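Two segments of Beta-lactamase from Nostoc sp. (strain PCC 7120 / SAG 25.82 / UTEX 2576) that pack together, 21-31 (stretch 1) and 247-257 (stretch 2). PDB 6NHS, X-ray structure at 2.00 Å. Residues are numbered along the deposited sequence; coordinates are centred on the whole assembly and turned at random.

Stretch 1 (21-31) NVNLGRSFNQL
Stretch 2 (247-257) EVTRRSLKALG

Stretch 1 carries a short helix that includes R26 to Q30 and packs, roughly antiparallel (145° between N-to-C directions, axes 9.1 Å apart at closest), against helix 247-255, while the extended V22 (phi/psi -141/139) lies beside that helix's C-terminal end. CA-CA register pairs V22 with A255 (7.0 Å), L24 with S252 (5.8 Å) and S27 with V248 (5.9 Å). No direct hydrogen bond crosses the 555 Å² contact; apolar packing and one shared water join the stretches.

V248 (chi1 m), buried and covered most, points toward stretch 1 between L31 and F28. Its CG1 meets L31 CD1 at 3.4 Å and its CG2 meets F28 CZ at 4.1 Å, with CB over one face of the F28 ring (chi1 m, chi2 78°). A branched aliphatic side chain can thus touch two neighbours at once.

L31 (m, t), next in area, also places CD2 3.7 Å from R251 NH2, over one face of the guanidinium. R251 is extended (m, t, t) and forms a salt bridge one turn back: R251 NE bonds E247 OE2 at 2.8 Å, almost linear, and the guanidinium face lies against L31 CD2.

Where the backbones come closest, small serines fit. S27 (m) brings OG within 3.3 Å of R251 CB. S252 OG (m) donates to V248 O (2.6 Å), and a water bridges the stretches: it donates to L24 O (2.6 Å) and S252 OG (2.7 Å) and hydrogen-bonds S27 OG (2.6 Å).

Beyond them, L24 (m, t) sets CD2 3.8 Å from S252 O and 4.1 Å from A255 CB. V22 (p) reaches both A255 and L256, CG2 3.7 Å from A255 CB and CG1 3.6 Å from L256 CD2 (L256 m, t). G257, at phi/psi 86/16, closes that helix in a Schellman motif, G257 N to K254 O 2.8 Å.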

# COMPACT_ATOMS: atom_id res chain seq x y z
N ASN A 21 -26.40 7.62 -4.12
CA ASN A 21 -25.77 8.90 -4.38
C ASN A 21 -25.21 9.49 -3.09
O ASN A 21 -25.96 9.82 -2.17
CB ASN A 21 -26.77 9.88 -5.01
CG ASN A 21 -26.10 11.11 -5.58
OD1 ASN A 21 -26.76 12.07 -5.98
ND2 ASN A 21 -24.77 11.10 -5.64
N VAL A 22 -23.88 9.62 -3.03
CA VAL A 22 -23.19 10.10 -1.84
C VAL A 22 -22.04 11.00 -2.28
O VAL A 22 -21.33 10.70 -3.25
CB VAL A 22 -22.69 8.93 -0.97
CG1 VAL A 22 -21.90 7.95 -1.81
CG2 VAL A 22 -21.87 9.44 0.20
N ASN A 23 -21.84 12.10 -1.55
CA ASN A 23 -20.76 13.04 -1.85
C ASN A 23 -19.52 12.63 -1.06
O ASN A 23 -19.37 12.96 0.12
CB ASN A 23 -21.19 14.47 -1.51
CG ASN A 23 -20.18 15.51 -1.96
OD1 ASN A 23 -19.28 15.22 -2.74
ND2 ASN A 23 -20.35 16.73 -1.48
N LEU A 24 -18.62 11.89 -1.72
CA LEU A 24 -17.36 11.52 -1.08
C LEU A 24 -16.37 12.68 -1.04
O LEU A 24 -15.40 12.61 -0.29
CB LEU A 24 -16.73 10.33 -1.80
CG LEU A 24 -17.45 8.99 -1.65
CD1 LEU A 24 -16.62 7.86 -2.26
CD2 LEU A 24 -17.78 8.70 -0.18
N GLY A 25 -16.60 13.73 -1.83
CA GLY A 25 -15.74 14.90 -1.73
C GLY A 25 -15.96 15.72 -0.48
O GLY A 25 -15.14 16.59 -0.18
N ARG A 26 -17.03 15.45 0.27
CA ARG A 26 -17.35 16.26 1.44
C ARG A 26 -16.25 16.15 2.49
O ARG A 26 -15.81 17.17 3.05
CB ARG A 26 -18.70 15.83 2.02
CG ARG A 26 -19.09 16.61 3.25
CD ARG A 26 -20.36 16.08 3.88
NE ARG A 26 -20.40 16.41 5.30
CZ ARG A 26 -21.51 16.44 6.04
NH1 ARG A 26 -22.68 16.17 5.48
NH2 ARG A 26 -21.44 16.75 7.33
N SER A 27 -15.77 14.94 2.77
CA SER A 27 -14.74 14.76 3.78
C SER A 27 -13.46 15.50 3.41
O SER A 27 -12.79 16.07 4.28
CB SER A 27 -14.45 13.27 3.97
OG SER A 27 -15.65 12.52 4.01
N PHE A 28 -13.12 15.52 2.12
CA PHE A 28 -11.90 16.19 1.69
C PHE A 28 -11.95 17.68 1.99
O PHE A 28 -10.99 18.25 2.52
CB PHE A 28 -11.67 15.94 0.19
CG PHE A 28 -11.24 14.54 -0.13
CD1 PHE A 28 -12.15 13.49 -0.15
CD2 PHE A 28 -9.91 14.26 -0.40
CE1 PHE A 28 -11.75 12.20 -0.44
CE2 PHE A 28 -9.49 12.96 -0.69
CZ PHE A 28 -10.42 11.93 -0.70
N ASN A 29 -13.06 18.33 1.65
CA ASN A 29 -13.15 19.77 1.84
C ASN A 29 -13.27 20.14 3.32
O ASN A 29 -12.79 21.20 3.73
CB ASN A 29 -14.31 20.33 1.03
CG ASN A 29 -14.16 20.07 -0.46
OD1 ASN A 29 -13.07 20.23 -1.02
ND2 ASN A 29 -15.24 19.67 -1.11
N GLN A 30 -13.90 19.27 4.12
CA GLN A 30 -13.97 19.53 5.56
C GLN A 30 -12.58 19.55 6.18
O GLN A 30 -12.26 20.43 6.99
CB GLN A 30 -14.84 18.47 6.24
CG GLN A 30 -16.29 18.42 5.77
CD GLN A 30 -17.23 19.18 6.67
OE1 GLN A 30 -16.95 19.36 7.86
NE2 GLN A 30 -18.36 19.62 6.13
N LEU A 31 -11.74 18.59 5.81
CA LEU A 31 -10.37 18.52 6.31
C LEU A 31 -9.41 19.42 5.56
O LEU A 31 -8.23 19.47 5.91
CB LEU A 31 -9.88 17.07 6.26
CG LEU A 31 -10.76 16.12 7.06
CD1 LEU A 31 -10.36 14.68 6.84
CD2 LEU A 31 -10.71 16.46 8.55
N GLU A 247 -8.14 9.19 7.82
CA GLU A 247 -9.41 9.80 8.23
C GLU A 247 -10.36 9.98 7.05
O GLU A 247 -11.57 9.74 7.19
CB GLU A 247 -9.14 11.13 8.94
CG GLU A 247 -10.38 11.80 9.51
CD GLU A 247 -11.10 10.96 10.56
OE1 GLU A 247 -10.47 10.06 11.15
OE2 GLU A 247 -12.31 11.19 10.77
N VAL A 248 -9.86 10.41 5.89
CA VAL A 248 -10.78 10.56 4.76
C VAL A 248 -11.25 9.19 4.29
O VAL A 248 -12.40 9.05 3.83
CB VAL A 248 -10.18 11.36 3.60
CG1 VAL A 248 -9.78 12.74 4.05
CG2 VAL A 248 -9.01 10.64 2.96
N THR A 249 -10.39 8.18 4.37
CA THR A 249 -10.83 6.82 4.06
C THR A 249 -11.94 6.38 5.01
O THR A 249 -12.97 5.86 4.58
CB THR A 249 -9.64 5.86 4.13
OG1 THR A 249 -8.57 6.37 3.32
CG2 THR A 249 -10.03 4.49 3.61
N ARG A 250 -11.74 6.61 6.32
CA ARG A 250 -12.76 6.28 7.31
C ARG A 250 -14.08 6.97 7.01
O ARG A 250 -15.14 6.34 6.98
CB ARG A 250 -12.30 6.69 8.71
CG ARG A 250 -11.16 5.91 9.28
CD ARG A 250 -11.02 6.22 10.77
NE ARG A 250 -10.01 5.37 11.36
CZ ARG A 250 -10.25 4.14 11.78
NH1 ARG A 250 -9.26 3.41 12.29
NH2 ARG A 250 -11.48 3.64 11.72
N ARG A 251 -14.03 8.29 6.81
CA ARG A 251 -15.26 9.04 6.57
C ARG A 251 -15.93 8.61 5.28
O ARG A 251 -17.17 8.60 5.19
CB ARG A 251 -14.95 10.54 6.56
CG ARG A 251 -14.36 11.03 7.87
CD ARG A 251 -14.29 12.54 7.92
NE ARG A 251 -13.66 13.02 9.15
CZ ARG A 251 -13.71 14.28 9.58
NH1 ARG A 251 -14.38 15.19 8.88
NH2 ARG A 251 -13.11 14.62 10.71
N SER A 252 -15.14 8.25 4.27
CA SER A 252 -15.72 7.79 3.01
C SER A 252 -16.47 6.47 3.19
O SER A 252 -17.62 6.33 2.75
CB SER A 252 -14.63 7.65 1.95
OG SER A 252 -13.94 8.87 1.76
N LEU A 253 -15.83 5.50 3.85
CA LEU A 253 -16.47 4.21 4.09
C LEU A 253 -17.73 4.36 4.93
O LEU A 253 -18.75 3.70 4.66
CB LEU A 253 -15.48 3.26 4.76
CG LEU A 253 -14.27 2.86 3.91
CD1 LEU A 253 -13.26 2.07 4.73
CD2 LEU A 253 -14.71 2.05 2.69
N LYS A 254 -17.70 5.21 5.96
CA LYS A 254 -18.89 5.42 6.78
C LYS A 254 -20.00 6.10 5.98
O LYS A 254 -21.18 5.81 6.17
CB LYS A 254 -18.55 6.22 8.03
CG LYS A 254 -17.87 5.39 9.11
CD LYS A 254 -17.85 6.10 10.44
CE LYS A 254 -16.67 7.05 10.55
NZ LYS A 254 -15.92 6.83 11.82
N ALA A 255 -19.63 7.00 5.06
CA ALA A 255 -20.63 7.62 4.19
C ALA A 255 -21.35 6.59 3.33
O ALA A 255 -22.48 6.84 2.90
CB ALA A 255 -19.97 8.67 3.30
N LEU A 256 -20.72 5.45 3.07
CA LEU A 256 -21.34 4.35 2.36
C LEU A 256 -22.06 3.38 3.28
O LEU A 256 -22.54 2.34 2.82
CB LEU A 256 -20.28 3.60 1.54
CG LEU A 256 -19.59 4.45 0.47
CD1 LEU A 256 -18.40 3.72 -0.11
CD2 LEU A 256 -20.57 4.83 -0.63
N GLY A 257 -22.14 3.69 4.58
CA GLY A 257 -22.79 2.81 5.53
C GLY A 257 -21.92 1.72 6.10
O GLY A 257 -22.45 0.78 6.70
O HOH W 1 -15.48 11.14 1.83